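Local atomic coordinates of PrgB (Enterococcus faecalis, PDB entry 6EVU), a protein that promotes cell aggregation, biofilm formation and conjugation by binding and compacting DNA, as a cell-wall-anchored antigen I/II family protein represented here by its adhesin domain. Residues Ser120-Lys125 / Leu186-Ser191; Thr127-Val132 / Ile175-Ala180; Gly182-Pro187 / Asn277-Phe282. All coordinates share one frame; numbering follows the deposited sequence.

Contact 1 of 3, residues Ser120-Lys125 / Leu186-Ser191; sequences SYLGRK and LPDKDS
The phenol of Y121 reaches the loop L186-S191 with its hydroxyl in front. CG stands anti to the backbone N (chi1 169°), and the CB of Y121 points toward the loop. The hydroxyl is gripped twice. It donates to S191 O at 2.6 Å from OH, and that oxygen lies at the ring edge, in its plane. It also accepts from D188 N, 2.8 Å from Y121 OH, with a bent N-H...O angle of 147°. The CB of P187 lies close to the same oxygen, 3.6 Å from Y121 OH. D188 to S191 is a type I turn, closed by a bond from S191 N to D188 O. Y121 therefore holds both ends of that turn.

L122 folds back over its neighbour, and its CG sits 3.7 Å above the centre of the Y121 ring. Its CD1 meets D188 OD2 at 3.2 Å, the two side chains crossing obliquely. R124 reaches the loop through water. NH1, at the guanidinium edge, donates to water 2, which donates to L186 O and to D188 OD1. NH2 donates to water 1, which also accepts from L186 N. F193 packs edge-to-face with the Y121 ring, and V185 touches both Y121 and R124. Residues Y121 to R124 form a type I' turn between strands 119-121 and 124-137, the tight two-residue connection of a beta hairpin.

Contact 2 of 3, residues Thr127-Val132 / Ile175-Ala180; sequences TKAEFV and IKFFDA
Two neighbouring antiparallel strands of the large sheet meet here, and a classic beta bulge marks one end. T127 and K128 both face F178. T127 N bonds to F178 O at 2.9 Å, nearly along the C=O axis, while K128 N makes only a weak bond to the same oxygen. Beyond the bulge the register is regular. F178 N bonds to K128 O, and E130 and K176 form a hydrogen-bonded pair, bonded in both directions.

K128, E130, K176 and F178 share one face of the sheet. K128 CE rides over the F178 ring toward its rim, 4.3 Å from the ring centroid, a CH-pi contact. E130 comes to the ring edge, with OE1 3.6 Å from F178 CZ; its carboxylate is turned 73° from the ring. Water 3 joins the opposite charges of this face, donating to E130 OE1 and accepting from K176 NZ.

A129, F131, I175 and F177 line the other, buried face. I175 and F131 lie side by side. I175 CG1 is over the F131 ring, 4.0 Å from its centroid, and CD1 of I175 reaches F131 CE2 at 3.8 Å. A129 CB touches F177 CD1 at 4.2 Å. Y114 meets F131 edge-to-face, and F32 meets F177. Side chains alternating between a buried apolar face and a mixed, partly exposed one are typical of a strand pair in a beta sheet packed on a core.

Contact 3 of 3, residues Gly182-Pro187 / Asn277-Phe282; sequences GKEVLP and NGRISF
E184 and R279 meet in a two-pronged salt bridge, the tightest part of this contact. R279 presents its guanidinium side-on. NH2 bonds to E184 OE1 at 2.8 Å, with an N-H...O angle of 171°. NE bonds to E184 OE2 at 2.9 Å, and this bond is as straight, at 173°. Each oxygen uses its syn lone pair. Both oxygens lie close to the guanidinium plane, and the two flat groups are nearly coplanar, 15° apart. The two bonds together fix how the groups are turned against each other. E184 brings its carboxylate across on an extended chain, with CG anti to the backbone N. The R279 chain bends at chi3, and the two side chains cross at about a right angle.

The short, weakly bonded strand 184-185 and strand 280-287 pair one after the other along the same edge of strand 169-179 in the antiparallel sheet, and the bridge joins them. V185 bonds to F177 and I280 to I175, so E184 and R279 are brought together beside K176, whose side chain touches both.

Away from the bridge the packing is looser and follows the loops on the surface. No backbone hydrogen bond joins the two segments there. L186 puts CD2 against the backbone, 3.6 Å from R279 N. P187 lays the CG corner of its ring on the backbone, 3.5 Å from G278 N. The CB of N277 points away from 182-187, and this residue is exposed; it meets P187 CG through its backbone.

How the contacts relate
Contact 2 is the partly buried one, a regular pairing of strands 124-137 and 169-179 with an apolar face turned inward. Contacts 1 and 3 lie at the surface and tie a hairpin end, a short strand and loops together, mostly side chain to backbone or side chain to side chain. Contact 1 depends on one tyrosine hydroxyl and two waters, contact 3 on a direct charged pair. L186 uses its backbone in contact 1, by way of the waters, and CD2 in contact 3; P187 gives CB to Y121 and CG to G278. Strand 169-179 joins contacts 2 and 3, since it pairs with strands of both. Contacts 1 and 2 share strand 124-137. All three reach the same antiparallel sheet.

Contact 1 of 3, residues Ser120-Lys125 / Leu186-Ser191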
loop_
_atom_site.group_PDB
_atom_site.type_symbol
_atom_site.label_atom_id
_atom_site.label_comp_id
_atom_site.label_asym_id
_atom_site.label_seq_id
_atom_site.Cartn_x
_atom_site.Cartn_y
_atom_site.Cartn_z
ATOM N N SER A 120 -14.344 14.275 0.851
ATOM C CA SER A 120 -15.459 14.574 1.748
ATOM C C SER A 120 -15.680 13.455 2.742
ATOM O O SER A 120 -15.264 12.316 2.542
ATOM C CB SER A 120 -16.776 14.813 1.010
ATOM O OG SER A 120 -17.118 13.732 0.146
ATOM N N TYR A 121 -16.407 13.799 3.793
ATOM C CA TYR A 121 -16.843 12.791 4.757
ATOM C C TYR A 121 -18.181 13.281 5.254
ATOM O O TYR A 121 -18.240 14.337 5.893
ATOM C CB TYR A 121 -15.874 12.607 5.908
ATOM C CG TYR A 121 -16.460 11.771 7.018
ATOM C CD1 TYR A 121 -16.656 10.401 6.850
ATOM C CD2 TYR A 121 -16.835 12.348 8.226
ATOM C CE1 TYR A 121 -17.170 9.613 7.888
ATOM C CE2 TYR A 121 -17.391 11.579 9.257
ATOM C CZ TYR A 121 -17.578 10.226 9.065
ATOM O OH TYR A 121 -18.105 9.461 10.063
ATOM N N LEU A 122 -19.231 12.534 4.928
ATOM C CA LEU A 122 -20.589 12.933 5.224
ATOM C C LEU A 122 -20.836 14.391 4.815
ATOM O O LEU A 122 -21.333 15.203 5.594
ATOM C CB LEU A 122 -20.906 12.729 6.705
ATOM C CG LEU A 122 -20.669 11.376 7.378
ATOM C CD1 LEU A 122 -20.826 11.471 8.883
ATOM C CD2 LEU A 122 -21.652 10.389 6.832
ATOM N N GLY A 123 -20.440 14.740 3.594
ATOM C CA GLY A 123 -20.641 16.098 3.118
ATOM C C GLY A 123 -19.719 17.179 3.674
ATOM O O GLY A 123 -19.847 18.337 3.251
ATOM N N ARG A 124 -18.814 16.866 4.618
ATOM C CA ARG A 124 -17.787 17.820 5.054
ATOM C C ARG A 124 -16.627 17.747 4.081
ATOM O O ARG A 124 -16.116 16.656 3.826
ATOM C CB ARG A 124 -17.290 17.514 6.466
ATOM C CG ARG A 124 -18.426 17.547 7.453
ATOM C CD ARG A 124 -18.095 16.695 8.674
ATOM N NE ARG A 124 -16.886 17.150 9.353
ATOM C CZ ARG A 124 -16.396 16.558 10.438
ATOM N NH1 ARG A 124 -17.032 15.506 10.937
ATOM N NH2 ARG A 124 -15.275 16.999 11.013
ATOM N N LYS A 125 -16.257 18.889 3.491
ATOM C CA LYS A 125 -15.214 18.908 2.478
ATOM C C LYS A 125 -13.842 18.738 3.094
ATOM O O LYS A 125 -13.498 19.428 4.054
ATOM C CB LYS A 125 -15.289 20.232 1.709
ATOM C CG LYS A 125 -14.192 20.347 0.629
ATOM C CD LYS A 125 -14.740 21.244 -0.510
ATOM C CE LYS A 125 -13.635 21.973 -1.267
ATOM N NZ LYS A 125 -14.077 22.525 -2.585
ATOM N N LEU A 186 -12.333 13.299 11.630
ATOM C CA LEU A 186 -12.397 11.969 12.214
ATOM C C LEU A 186 -13.833 11.423 12.137
ATOM O O LEU A 186 -14.797 12.207 12.031
ATOM C CB LEU A 186 -11.897 12.005 13.661
ATOM C CG LEU A 186 -10.405 12.352 13.641
ATOM C CD1 LEU A 186 -9.939 12.760 15.025
ATOM C CD2 LEU A 186 -9.547 11.202 13.035
ATOM N N PRO A 187 -14.014 10.090 12.117
ATOM C CA PRO A 187 -15.356 9.555 11.876
ATOM C C PRO A 187 -16.296 9.697 13.070
ATOM O O PRO A 187 -15.883 9.652 14.237
ATOM C CB PRO A 187 -15.109 8.083 11.538
ATOM C CG PRO A 187 -13.745 7.761 11.995
ATOM C CD PRO A 187 -12.963 9.055 11.939
ATOM N N ASP A 188 -17.583 9.879 12.747
ATOM C CA ASP A 188 -18.638 9.761 13.743
ATOM C C ASP A 188 -18.770 8.326 14.196
ATOM O O ASP A 188 -18.476 7.393 13.445
ATOM C CB ASP A 188 -20.003 10.175 13.181
ATOM C CG ASP A 188 -20.088 11.641 12.860
ATOM O OD1 ASP A 188 -19.315 12.456 13.408
ATOM O OD2 ASP A 188 -20.972 11.977 12.046
ATOM N N LYS A 189 -19.320 8.171 15.408
ATOM C CA LYS A 189 -19.428 6.867 16.065
ATOM C C LYS A 189 -19.956 5.779 15.134
ATOM O O LYS A 189 -19.359 4.698 15.026
ATOM C CB LYS A 189 -20.325 6.987 17.294
ATOM C CG LYS A 189 -20.789 5.650 17.839
ATOM C CD LYS A 189 -21.429 5.804 19.218
ATOM C CE LYS A 189 -22.287 4.590 19.552
ATOM N NZ LYS A 189 -21.542 3.307 19.368
ATOM N N ASP A 190 -21.061 6.038 14.444
ATOM C CA ASP A 190 -21.688 4.978 13.668
ATOM C C ASP A 190 -21.396 5.086 12.179
ATOM O O ASP A 190 -22.051 4.434 11.372
ATOM C CB ASP A 190 -23.197 4.933 13.952
ATOM C CG ASP A 190 -23.507 4.357 15.351
ATOM O OD1 ASP A 190 -22.988 3.257 15.668
ATOM O OD2 ASP A 190 -24.242 5.003 16.139
ATOM N N SER A 191 -20.346 5.809 11.798
ATOM C CA SER A 191 -20.022 6.000 10.386
ATOM C C SER A 191 -18.512 5.918 10.222
ATOM O O SER A 191 -17.847 6.902 9.868
ATOM C CB SER A 191 -20.589 7.327 9.883
ATOM O OG SER A 191 -22.023 7.335 10.034
HETATM O O HOH W 1 -14.003 15.348 13.105
HETATM O O HOH W 2 -16.664 13.687 12.822
#

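Contact 2 of 3, residues Thr127-Val132 / Ile175-Ala180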
loop_
_atom_site.group_PDB
_atom_site.type_symbol
_atom_site.label_atom_id
_atom_site.label_comp_id
_atom_site.label_asym_id
_atom_site.label_seq_id
_atom_site.Cartn_x
_atom_site.Cartn_y
_atom_site.Cartn_z
ATOM N N THR A 127 -10.036 19.186 2.168
ATOM C CA THR A 127 -9.245 19.910 1.185
ATOM C C THR A 127 -7.760 19.620 1.267
ATOM O O THR A 127 -7.022 19.994 0.344
ATOM C CB THR A 127 -9.438 21.418 1.376
ATOM O OG1 THR A 127 -9.075 21.765 2.706
ATOM C CG2 THR A 127 -10.872 21.817 1.220
ATOM N N LYS A 128 -7.299 18.989 2.348
ATOM C CA LYS A 128 -5.872 18.763 2.568
ATOM C C LYS A 128 -5.741 17.424 3.290
ATOM O O LYS A 128 -6.654 17.027 4.031
ATOM C CB LYS A 128 -5.302 19.914 3.431
ATOM C CG LYS A 128 -3.923 19.704 4.094
ATOM C CD LYS A 128 -3.416 20.979 4.776
ATOM C CE LYS A 128 -2.881 20.748 6.202
ATOM N NZ LYS A 128 -2.065 21.916 6.684
ATOM N N ALA A 129 -4.605 16.753 3.097
ATOM C CA ALA A 129 -4.302 15.524 3.831
ATOM C C ALA A 129 -2.804 15.401 4.088
ATOM O O ALA A 129 -1.987 15.893 3.324
ATOM C CB ALA A 129 -4.813 14.292 3.058
ATOM N N GLU A 130 -2.464 14.771 5.209
ATOM C CA GLU A 130 -1.090 14.402 5.556
ATOM C C GLU A 130 -0.974 12.899 5.528
ATOM O O GLU A 130 -1.710 12.214 6.237
ATOM C CB GLU A 130 -0.730 14.912 6.950
ATOM C CG GLU A 130 -0.527 16.412 6.952
ATOM C CD GLU A 130 -0.328 17.000 8.345
ATOM O OE1 GLU A 130 -0.566 16.283 9.342
ATOM O OE2 GLU A 130 0.043 18.199 8.449
ATOM N N PHE A 131 -0.091 12.379 4.660
ATOM C CA PHE A 131 0.237 10.952 4.635
ATOM C C PHE A 131 1.608 10.792 5.288
ATOM O O PHE A 131 2.593 11.283 4.749
ATOM C CB PHE A 131 0.300 10.496 3.178
ATOM C CG PHE A 131 -1.052 10.309 2.519
ATOM C CD1 PHE A 131 -2.021 11.318 2.493
ATOM C CD2 PHE A 131 -1.340 9.071 1.937
ATOM C CE1 PHE A 131 -3.283 11.076 1.884
ATOM C CE2 PHE A 131 -2.614 8.835 1.355
ATOM C CZ PHE A 131 -3.527 9.851 1.308
ATOM N N VAL A 132 1.682 10.111 6.430
ATOM C CA VAL A 132 2.936 9.914 7.154
ATOM C C VAL A 132 3.400 8.491 6.965
ATOM O O VAL A 132 2.707 7.530 7.338
ATOM C CB VAL A 132 2.777 10.227 8.644
ATOM C CG1 VAL A 132 4.112 9.959 9.381
ATOM C CG2 VAL A 132 2.256 11.682 8.779
ATOM N N ILE A 175 -2.726 8.463 8.148
ATOM C CA ILE A 175 -3.301 9.499 7.284
ATOM C C ILE A 175 -4.151 10.440 8.125
ATOM O O ILE A 175 -4.957 9.990 8.945
ATOM C CB ILE A 175 -4.151 8.874 6.164
ATOM C CG1 ILE A 175 -3.256 8.048 5.229
ATOM C CG2 ILE A 175 -4.941 9.979 5.338
ATOM C CD1 ILE A 175 -4.000 7.015 4.351
ATOM N N LYS A 176 -4.000 11.749 7.909
ATOM C CA LYS A 176 -4.885 12.720 8.529
ATOM C C LYS A 176 -5.583 13.494 7.437
ATOM O O LYS A 176 -4.929 13.955 6.498
ATOM C CB LYS A 176 -4.138 13.690 9.434
ATOM C CG LYS A 176 -3.574 13.094 10.673
ATOM C CD LYS A 176 -2.982 14.229 11.498
ATOM C CE LYS A 176 -2.180 13.699 12.656
ATOM N NZ LYS A 176 -1.566 14.820 13.454
ATOM N N PHE A 177 -6.903 13.628 7.555
ATOM C CA PHE A 177 -7.679 14.430 6.599
ATOM C C PHE A 177 -8.038 15.736 7.270
ATOM O O PHE A 177 -8.370 15.737 8.452
ATOM C CB PHE A 177 -8.966 13.719 6.207
ATOM C CG PHE A 177 -8.766 12.367 5.647
ATOM C CD1 PHE A 177 -8.167 12.182 4.411
ATOM C CD2 PHE A 177 -9.196 11.262 6.361
ATOM C CE1 PHE A 177 -8.028 10.918 3.883
ATOM C CE2 PHE A 177 -8.994 9.994 5.878
ATOM C CZ PHE A 177 -8.426 9.810 4.644
ATOM N N PHE A 178 -8.036 16.843 6.497
ATOM C CA PHE A 178 -8.352 18.153 7.060
ATOM C C PHE A 178 -9.453 18.842 6.283
ATOM O O PHE A 178 -9.481 18.810 5.039
ATOM C CB PHE A 178 -7.106 19.043 7.094
ATOM C CG PHE A 178 -5.996 18.498 7.950
ATOM C CD1 PHE A 178 -5.028 17.669 7.407
ATOM C CD2 PHE A 178 -5.928 18.820 9.289
ATOM C CE1 PHE A 178 -3.978 17.155 8.233
ATOM C CE2 PHE A 178 -4.944 18.324 10.104
ATOM C CZ PHE A 178 -3.930 17.491 9.554
ATOM N N ASP A 179 -10.351 19.481 7.027
ATOM C CA ASP A 179 -11.412 20.279 6.429
ATOM C C ASP A 179 -10.862 21.655 6.037
ATOM O O ASP A 179 -9.685 21.963 6.231
ATOM C CB ASP A 179 -12.621 20.333 7.361
ATOM C CG ASP A 179 -12.437 21.248 8.586
ATOM O OD1 ASP A 179 -11.606 22.173 8.583
ATOM O OD2 ASP A 179 -13.198 21.044 9.563
ATOM N N ALA A 180 -11.706 22.445 5.372
ATOM C CA ALA A 180 -11.277 23.724 4.805
ATOM C C ALA A 180 -10.751 24.666 5.865
ATOM O O ALA A 180 -9.853 25.473 5.594
ATOM C CB ALA A 180 -12.449 24.385 4.072
HETATM O O HOH W 3 -0.319 16.895 11.925
#

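Contact 3 of 3, residues Gly182-Pro187 / Asn277-Phe282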
loop_
_atom_site.group_PDB
_atom_site.type_symbol
_atom_site.label_atom_id
_atom_site.label_comp_id
_atom_site.label_asym_id
_atom_site.label_seq_id
_atom_site.Cartn_x
_atom_site.Cartn_y
_atom_site.Cartn_z
ATOM N N GLY A 182 -9.023 23.793 8.368
ATOM C CA GLY A 182 -7.789 23.254 8.921
ATOM C C GLY A 182 -7.954 22.266 10.059
ATOM O O GLY A 182 -6.958 21.890 10.682
ATOM N N LYS A 183 -9.170 21.831 10.339
ATOM C CA LYS A 183 -9.430 20.902 11.426
ATOM C C LYS A 183 -9.413 19.473 10.916
ATOM O O LYS A 183 -10.040 19.150 9.903
ATOM C CB LYS A 183 -10.784 21.211 12.042
ATOM C CG LYS A 183 -11.214 20.227 13.105
ATOM C CD LYS A 183 -10.133 20.144 14.226
ATOM C CE LYS A 183 -10.630 19.341 15.457
ATOM N NZ LYS A 183 -9.668 19.481 16.614
ATOM N N GLU A 184 -8.749 18.593 11.654
ATOM C CA GLU A 184 -8.740 17.190 11.270
ATOM C C GLU A 184 -10.174 16.646 11.239
ATOM O O GLU A 184 -11.012 17.002 12.065
ATOM C CB GLU A 184 -7.881 16.367 12.239
ATOM C CG GLU A 184 -7.690 14.947 11.660
ATOM C CD GLU A 184 -6.774 14.036 12.514
ATOM O OE1 GLU A 184 -6.328 14.467 13.591
ATOM O OE2 GLU A 184 -6.607 12.869 12.084
ATOM N N VAL A 185 -10.445 15.783 10.259
ATOM C CA VAL A 185 -11.741 15.127 10.112
ATOM C C VAL A 185 -11.560 13.687 10.602
ATOM O O VAL A 185 -10.764 12.931 10.028
ATOM C CB VAL A 185 -12.218 15.169 8.652
ATOM C CG1 VAL A 185 -13.525 14.391 8.468
ATOM C CG2 VAL A 185 -12.367 16.616 8.185
ATOM N N LEU A 186 -12.333 13.299 11.630
ATOM C CA LEU A 186 -12.397 11.969 12.214
ATOM C C LEU A 186 -13.833 11.423 12.137
ATOM O O LEU A 186 -14.797 12.207 12.031
ATOM C CB LEU A 186 -11.897 12.005 13.661
ATOM C CG LEU A 186 -10.405 12.352 13.641
ATOM C CD1 LEU A 186 -9.939 12.760 15.025
ATOM C CD2 LEU A 186 -9.547 11.202 13.035
ATOM N N PRO A 187 -14.014 10.090 12.117
ATOM C CA PRO A 187 -15.356 9.555 11.876
ATOM C C PRO A 187 -16.296 9.697 13.070
ATOM O O PRO A 187 -15.883 9.652 14.237
ATOM C CB PRO A 187 -15.109 8.083 11.538
ATOM C CG PRO A 187 -13.745 7.761 11.995
ATOM C CD PRO A 187 -12.963 9.055 11.939
ATOM N N ASN A 277 -12.585 3.347 13.126
ATOM C CA ASN A 277 -13.376 4.216 13.998
ATOM C C ASN A 277 -12.515 5.329 14.593
ATOM O O ASN A 277 -12.675 5.701 15.747
ATOM C CB ASN A 277 -14.057 3.397 15.107
ATOM C CG ASN A 277 -14.981 2.314 14.562
ATOM O OD1 ASN A 277 -16.076 2.610 14.066
ATOM N ND2 ASN A 277 -14.555 1.054 14.661
ATOM N N GLY A 278 -11.544 5.816 13.836
ATOM C CA GLY A 278 -10.570 6.781 14.319
ATOM C C GLY A 278 -9.650 7.102 13.149
ATOM O O GLY A 278 -9.972 6.786 12.006
ATOM N N ARG A 279 -8.507 7.739 13.441
ATOM C CA ARG A 279 -7.490 8.015 12.433
ATOM C C ARG A 279 -7.033 6.730 11.739
ATOM O O ARG A 279 -6.746 5.714 12.398
ATOM C CB ARG A 279 -6.291 8.714 13.117
ATOM C CG ARG A 279 -5.264 9.306 12.092
ATOM C CD ARG A 279 -4.148 10.089 12.820
ATOM N NE ARG A 279 -4.653 11.271 13.527
ATOM C CZ ARG A 279 -4.363 11.611 14.767
ATOM N NH1 ARG A 279 -3.575 10.843 15.536
ATOM N NH2 ARG A 279 -4.887 12.726 15.254
ATOM N N ILE A 280 -6.969 6.777 10.415
ATOM C CA ILE A 280 -6.486 5.652 9.611
ATOM C C ILE A 280 -5.010 5.406 9.866
ATOM O O ILE A 280 -4.182 6.315 9.743
ATOM C CB ILE A 280 -6.702 5.935 8.118
ATOM C CG1 ILE A 280 -8.211 5.923 7.823
ATOM C CG2 ILE A 280 -5.939 4.913 7.253
ATOM C CD1 ILE A 280 -8.505 6.264 6.356
ATOM N N SER A 281 -4.656 4.159 10.111
ATOM C CA SER A 281 -3.228 3.835 10.290
ATOM C C SER A 281 -3.053 2.332 10.160
ATOM O O SER A 281 -3.822 1.580 10.756
ATOM C CB SER A 281 -2.751 4.285 11.650
ATOM O OG SER A 281 -1.333 4.096 11.772
ATOM N N PHE A 282 -2.097 1.894 9.357
ATOM C CA PHE A 282 -1.913 0.462 9.113
ATOM C C PHE A 282 -0.553 0.315 8.449
ATOM O O PHE A 282 0.095 1.319 8.109
ATOM C CB PHE A 282 -3.027 -0.112 8.226
ATOM C CG PHE A 282 -3.067 0.520 6.858
ATOM C CD1 PHE A 282 -3.695 1.731 6.648
ATOM C CD2 PHE A 282 -2.422 -0.120 5.781
ATOM C CE1 PHE A 282 -3.672 2.350 5.403
ATOM C CE2 PHE A 282 -2.394 0.466 4.514
ATOM C CZ PHE A 282 -3.012 1.715 4.323
#